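Local coordinates for protein NAD-dependent aldehyde dehydrogenase (Sinorhizobium meliloti, PDB 3U4J) that probably oxidises aldehydes to carboxylic acids with NAD or NADP as electron acceptor, at residues 257-260 with 261-264. Numbering follows the deposited sequence.
Sequences GEIA and ARTV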
ATOM      1  N   GLY A 257     -10.479 -15.315 -25.371  1.00 16.57           N
ATOM      2  CA  GLY A 257      -9.788 -15.914 -24.239  1.00 16.30           C
ATOM      3  C   GLY A 257      -9.184 -17.269 -24.604  1.00 16.42           C
ATOM      4  O   GLY A 257      -8.011 -17.514 -24.351  1.00 15.42           O
ATOM      5  N   GLU A 258      -9.962 -18.146 -25.234  1.00 17.09           N
ATOM      6  CA  GLU A 258      -9.410 -19.474 -25.564  1.00 18.02           C
ATOM      7  C   GLU A 258      -8.226 -19.353 -26.524  1.00 17.96           C
ATOM      8  O   GLU A 258      -7.211 -20.043 -26.362  1.00 18.62           O
ATOM      9  CB  GLU A 258     -10.462 -20.387 -26.175  1.00 19.15           C
ATOM     10  CG  GLU A 258     -11.840 -20.292 -25.528  1.00 22.85           C
ATOM     11  CD  GLU A 258     -12.881 -21.100 -26.285  1.00 28.43           C
ATOM     12  OE1 GLU A 258     -12.529 -22.197 -26.791  1.00 29.91           O
ATOM     13  OE2 GLU A 258     -14.049 -20.659 -26.339  1.00 30.81           O
ATOM     14  N   ILE A 259      -8.357 -18.475 -27.516  1.00 17.34           N
ATOM     15  CA  ILE A 259      -7.283 -18.291 -28.514  1.00 17.29           C
ATOM     16  C   ILE A 259      -6.019 -17.777 -27.841  1.00 15.96           C
ATOM     17  O   ILE A 259      -4.920 -18.317 -28.037  1.00 14.97           O
ATOM     18  CB  ILE A 259      -7.718 -17.310 -29.627  1.00 16.54           C
ATOM     19  CG1 ILE A 259      -8.811 -17.956 -30.488  1.00 18.77           C
ATOM     20  CG2 ILE A 259      -6.500 -16.865 -30.449  1.00 17.78           C
ATOM     21  CD1 ILE A 259      -9.635 -16.964 -31.317  1.00 18.35           C
ATOM     22  N   ALA A 260      -6.193 -16.740 -27.013  1.00 15.16           N
ATOM     23  CA  ALA A 260      -5.076 -16.162 -26.254  1.00 14.56           C
ATOM     24  C   ALA A 260      -4.411 -17.149 -25.333  1.00 13.84           C
ATOM     25  O   ALA A 260      -3.191 -17.099 -25.139  1.00 14.30           O
ATOM     26  CB  ALA A 260      -5.522 -14.890 -25.452  1.00 14.82           C
ATOM     27  N   ALA A 261      -5.185 -18.051 -24.743  1.00 14.74           N
ATOM     28  CA  ALA A 261      -4.573 -19.033 -23.837  1.00 15.04           C
ATOM     29  C   ALA A 261      -3.597 -19.961 -24.586  1.00 15.88           C
ATOM     30  O   ALA A 261      -2.652 -20.494 -23.994  1.00 15.10           O
ATOM     31  CB  ALA A 261      -5.630 -19.821 -23.123  1.00 15.06           C
ATOM     32  N   ARG A 262      -3.815 -20.129 -25.892  1.00 16.58           N
ATOM     33  CA  ARG A 262      -2.902 -20.983 -26.685  1.00 18.16           C
ATOM     34  C   ARG A 262      -1.477 -20.493 -26.632  1.00 18.43           C
ATOM     35  O   ARG A 262      -0.548 -21.271 -26.782  1.00 19.35           O
ATOM     36  CB  ARG A 262      -3.347 -21.112 -28.139  1.00 17.89           C
ATOM     37  CG  ARG A 262      -4.689 -21.699 -28.284  1.00 18.82           C
ATOM     38  CD  ARG A 262      -5.144 -21.735 -29.734  1.00 22.56           C
ATOM     39  NE  ARG A 262      -6.572 -22.034 -29.770  1.00 24.06           N
ATOM     40  CZ  ARG A 262      -7.386 -21.787 -30.790  1.00 27.72           C
ATOM     41  NH1 ARG A 262      -6.943 -21.215 -31.904  1.00 28.94           N
ATOM     42  NH2 ARG A 262      -8.666 -22.093 -30.681  1.00 30.25           N
ATOM     43  N   THR A 263      -1.268 -19.213 -26.383  1.00 17.94           N
ATOM     44  CA  THR A 263       0.115 -18.763 -26.327  1.00 18.30           C
ATOM     45  C   THR A 263       0.495 -18.133 -25.003  1.00 17.45           C
ATOM     46  O   THR A 263       1.475 -17.396 -24.932  1.00 17.57           O
ATOM     47  CB  THR A 263       0.509 -17.857 -27.540  1.00 18.91           C
ATOM     48  OG1 THR A 263      -0.381 -16.734 -27.629  1.00 20.25           O
ATOM     49  CG2 THR A 263       0.458 -18.674 -28.875  1.00 19.77           C
ATOM     50  N   VAL A 264      -0.248 -18.465 -23.940  1.00 17.13           N
ATOM     51  CA  VAL A 264       0.010 -17.893 -22.593  1.00 17.24           C
ATOM     52  C   VAL A 264      -0.083 -16.351 -22.619  1.00 17.07           C
ATOM     53  O   VAL A 264       0.660 -15.644 -21.947  1.00 17.30           O
ATOM     54  CB  VAL A 264       1.387 -18.342 -21.976  1.00 17.08           C
ATOM     55  CG1 VAL A 264       1.358 -18.226 -20.449  1.00 18.32           C
ATOM     56  CG2 VAL A 264       1.731 -19.763 -22.350  1.00 17.67           C
TER
HETATM   57  O   HOH W   1      -2.623 -17.241 -28.938  1.00 15.59           O
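Arg262 runs its side chain back along the helix and lays one face of its guanidinium over Ile259, whose CG1 sits 3.8 Å from that plane, offset toward its rim. With Arg262 CG anti to its own carbonyl carbon (chi1 -60°), the chain, extended from there to NE, carries the guanidinium back over Ile259. On the way, Arg262 CB passes 3.2 Å from Ile259 O. That carbonyl is used twice: Arg262 N donates to it at 3.0 Å, and a water donates at 2.7 Å. The same water accepts the hydroxyl proton of Thr263 OG1 at 2.6 Å, tying this side chain to the last turn. The i to i+4 bond Ala261 N to Gly257 O (2.9 Å) is followed by Arg262 N, shared between Ile259 O and, weakly, Glu258 O, and then by the i to i+3 bond Thr263 N to Ala260 O (3.1 Å). Farther out, Ile259 packs on Ala236 and Glu237 of helix 231-237, while Arg262 and Glu258 form long, weak ion pairs with Glu258 and Arg262 of a second subunit. Val264, with positive phi (58°), donates through its N to Ala261 O and is the C-prime residue of the Schellman motif that ends helix 250-261 ahead of strand 266-270.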